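Local coordinates for protein DR hemagglutinin structural subunit (Escherichia coli, PDB 1UT1) that mediates adherence of uropathogenic bacteria to the upper urinary tract as a fimbrial adhesin that binds the Dr blood group antigen, at residues V37-G42 with A48-V53. The protein carries 3 engineered substitutions. Sequence-based numbering, arbitrary orientation. Where two conformers were deposited one is given.
Sequences VAKTRG and APIGPV. With EDO (1,2-ethanediol), chain J; SO4 (sulfate ion), chain G.
K39 reaches from strand 38-40 to P49 at the start of strand 49-58, in the immunoglobulin-like beta-sandwich of the Dr adhesins. Next to P49, I50 and G51 form a classic beta bulge against I123. Strand 38-40 pairs in parallel with strand 16-25, while strand 49-58 runs antiparallel to 118-125; a lysine side chain bridges two strands that do not pair with each other, within the predicted receptor-binding region. The tight part is small. The lysine chain bends at its last torsion (chi4 -77°), which turns NZ onto the carbonyl of P49; NZ donates to P49 O at 2.9 Å, with a C=O...N angle of 174°. One atom back along the chain, K39 CE lies 4.2 Å from CD1 of I50, the tip of a buried side chain that also packs on L22, I123 and V125.

The outer side is looser. V37, exposed, brings CG1 no nearer than 4.5 Å to I50 O, and a 1,2-ethanediol, probably from the crystallisation liquor, sets O1 against the CD end of the exposed P49 ring and C2 near A48 CB. Past strand 38-40, R41 points its guanidinium edge at a sulfate, also bound by K27 N. Back at the lysine, the ethanediol supplies a second partner: K39 NZ donates to EDO O1 at 2.6 Å.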
ATOM      1  N   VAL A  37      13.374  -2.458  -5.016  1.00 25.91           N
ATOM      2  CA  VAL A  37      14.064  -3.496  -5.762  1.00 24.94           C
ATOM      3  C   VAL A  37      13.881  -3.285  -7.276  1.00 25.44           C
ATOM      4  O   VAL A  37      12.784  -3.508  -7.809  1.00 20.27           O
ATOM      5  CB  VAL A  37      13.529  -4.890  -5.407  1.00 29.57           C
ATOM      6  CG1 VAL A  37      14.339  -5.973  -6.109  1.00 30.28           C
ATOM      7  CG2 VAL A  37      13.528  -5.105  -3.910  1.00 30.28           C
ATOM      8  N   ALA A  38      14.971  -2.924  -7.958  1.00 21.53           N
ATOM      9  CA  ALA A  38      14.934  -2.755  -9.416  1.00 20.18           C
ATOM     10  C   ALA A  38      16.110  -3.472 -10.068  1.00 22.38           C
ATOM     11  O   ALA A  38      17.204  -3.496  -9.502  1.00 22.25           O
ATOM     12  CB  ALA A  38      14.970  -1.283  -9.779  1.00 20.67           C
ATOM     13  N   LYS A  39      15.894  -4.010 -11.273  1.00 13.71           N
ATOM     14  CA  LYS A  39      16.973  -4.618 -12.078  1.00 11.32           C
ATOM     15  C   LYS A  39      16.811  -4.129 -13.507  1.00 15.62           C
ATOM     16  O   LYS A  39      15.666  -3.967 -13.983  1.00 13.83           O
ATOM     17  CB  LYS A  39      16.821  -6.148 -12.126  1.00 12.80           C
ATOM     18  CG  LYS A  39      17.164  -6.891 -10.845  1.00 17.14           C
ATOM     19  CD  LYS A  39      17.191  -8.394 -11.145  1.00 27.73           C
ATOM     20  CE  LYS A  39      16.943  -9.232  -9.902  1.00 36.07           C
ATOM     21  NZ  LYS A  39      18.158  -9.299  -9.051  1.00 28.07           N
ATOM     22  N   THR A  40      17.915  -4.065 -14.261  1.00 12.48           N
ATOM     23  CA  THR A  40      17.787  -3.835 -15.705  1.00 11.58           C
ATOM     24  C   THR A  40      17.341  -5.201 -16.285  1.00 14.16           C
ATOM     25  O   THR A  40      17.557  -6.250 -15.677  1.00 14.51           O
ATOM     26  CB  THR A  40      19.140  -3.480 -16.356  1.00 15.71           C
ATOM     27  OG1 THR A  40      20.007  -4.624 -16.262  1.00 18.74           O
ATOM     28  CG2 THR A  40      19.786  -2.250 -15.671  1.00 16.29           C
ATOM     29  N   ARG A  41      16.809  -5.205 -17.489  1.00 12.22           N
ATOM     30  CA  ARG A  41      16.379  -6.476 -18.054  1.00 13.19           C
ATOM     31  C   ARG A  41      17.590  -7.357 -18.373  1.00 15.92           C
ATOM     32  O   ARG A  41      17.513  -8.550 -18.248  1.00 13.53           O
ATOM     33  CB  ARG A  41      15.489  -6.288 -19.275  1.00 17.89           C
ATOM     34  CG  ARG A  41      16.018  -5.302 -20.296  1.00 24.74           C
ATOM     35  CD  ARG A  41      15.007  -5.122 -21.420  1.00 30.02           C
ATOM     36  NE  ARG A  41      15.473  -4.168 -22.418  1.00 34.54           N
ATOM     37  CZ  ARG A  41      14.728  -3.723 -23.425  1.00 61.93           C
ATOM     38  NH1 ARG A  41      13.465  -4.129 -23.548  1.00 52.03           N
ATOM     39  NH2 ARG A  41      15.215  -2.822 -24.266  1.00 55.84           N
ATOM     40  N   GLY A  42      18.744  -6.735 -18.583  1.00 15.85           N
ATOM     41  CA  GLY A  42      19.987  -7.485 -18.813  1.00 15.02           C
ATOM     42  C   GLY A  42      20.409  -8.294 -17.589  1.00 19.87           C
ATOM     43  O   GLY A  42      21.202  -9.226 -17.713  1.00 20.12           O
ATOM     44  N   ALA A  48      18.839 -15.807 -11.799  1.00 11.22           N
ATOM     45  CA  ALA A  48      19.079 -14.571 -11.069  1.00 10.60           C
ATOM     46  C   ALA A  48      18.053 -14.491  -9.950  1.00 13.85           C
ATOM     47  O   ALA A  48      16.874 -14.791 -10.156  1.00 11.01           O
ATOM     48  CB  ALA A  48      18.968 -13.391 -11.953  1.00 11.56           C
ATOM     49  N   PRO A  49      18.489 -14.092  -8.763  0.65  9.09           N
ATOM     50  CA  PRO A  49      17.566 -14.067  -7.631  1.00  8.79           C
ATOM     51  C   PRO A  49      16.651 -12.865  -7.708  1.00 10.86           C
ATOM     52  O   PRO A  49      17.071 -11.766  -8.027  1.00 12.83           O
ATOM     53  CB  PRO A  49      18.507 -13.948  -6.422  0.65  9.83           C
ATOM     54  CG  PRO A  49      19.713 -13.173  -6.984  0.65 11.58           C
ATOM     55  CD  PRO A  49      19.823 -13.527  -8.427  0.65  8.60           C
ATOM     56  N   ILE A  50      15.371 -13.113  -7.502  1.00  9.50           N
ATOM     57  CA  ILE A  50      14.383 -12.029  -7.418  1.00  9.48           C
ATOM     58  C   ILE A  50      14.266 -11.607  -5.963  1.00 14.20           C
ATOM     59  O   ILE A  50      14.391 -10.425  -5.655  1.00 14.63           O
ATOM     60  CB  ILE A  50      13.030 -12.437  -7.991  1.00 12.79           C
ATOM     61  CG1 ILE A  50      13.164 -12.794  -9.481  0.65 13.99           C
ATOM     62  CG2 ILE A  50      12.011 -11.271  -7.839  1.00 14.99           C
ATOM     63  CD1 ILE A  50      13.522 -11.621 -10.358  0.65 17.39           C
ATOM     64  N   GLY A  51      14.174 -12.577  -5.053  1.00 10.50           N
ATOM     65  CA  GLY A  51      14.210 -12.246  -3.630  1.00 10.44           C
ATOM     66  C   GLY A  51      13.838 -13.461  -2.798  1.00  9.26           C
ATOM     67  O   GLY A  51      13.354 -14.446  -3.314  1.00 10.01           O
ATOM     68  N   PRO A  52      14.085 -13.383  -1.503  1.00  8.78           N
ATOM     69  CA  PRO A  52      13.689 -14.439  -0.597  1.00  8.40           C
ATOM     70  C   PRO A  52      12.262 -14.181  -0.084  1.00  9.27           C
ATOM     71  O   PRO A  52      11.827 -13.033   0.048  1.00 10.30           O
ATOM     72  CB  PRO A  52      14.680 -14.270   0.584  1.00  9.80           C
ATOM     73  CG  PRO A  52      14.884 -12.736   0.643  1.00 13.55           C
ATOM     74  CD  PRO A  52      14.796 -12.268  -0.815  1.00  9.66           C
ATOM     75  N   VAL A  53      11.607 -15.248   0.350  1.00  7.60           N
ATOM     76  CA  VAL A  53      10.314 -15.125   1.059  1.00  9.34           C
ATOM     77  C   VAL A  53      10.435 -15.989   2.306  1.00 11.34           C
ATOM     78  O   VAL A  53      10.653 -17.205   2.196  1.00 11.74           O
ATOM     79  CB  VAL A  53       9.147 -15.639   0.188  1.00 13.81           C
ATOM     80  CG1 VAL A  53       7.842 -15.561   0.956  1.00 14.01           C
ATOM     81  CG2 VAL A  53       9.046 -14.823  -1.113  1.00 14.34           C
TER
HETATM   82  C1  EDO J1143      21.045  -9.805 -10.020  1.00 41.10           C
HETATM   83  O1  EDO J1143      20.418 -10.540  -8.972  1.00 41.64           O
HETATM   84  C2  EDO J1143      21.386 -10.770 -11.173  1.00 40.34           C
HETATM   85  O2  EDO J1143      22.315 -11.771 -10.700  1.00 39.26           O
HETATM   86  S   SO4 G1140      18.597  -2.093 -22.682  1.00 53.60           S
HETATM   87  O1  SO4 G1140      18.207  -2.720 -21.376  1.00 53.00           O
HETATM   88  O2  SO4 G1140      19.555  -2.891 -23.464  1.00 54.10           O
HETATM   89  O3  SO4 G1140      17.354  -2.045 -23.525  1.00 53.01           O
HETATM   90  O4  SO4 G1140      18.983  -0.687 -22.416  1.00 53.23           O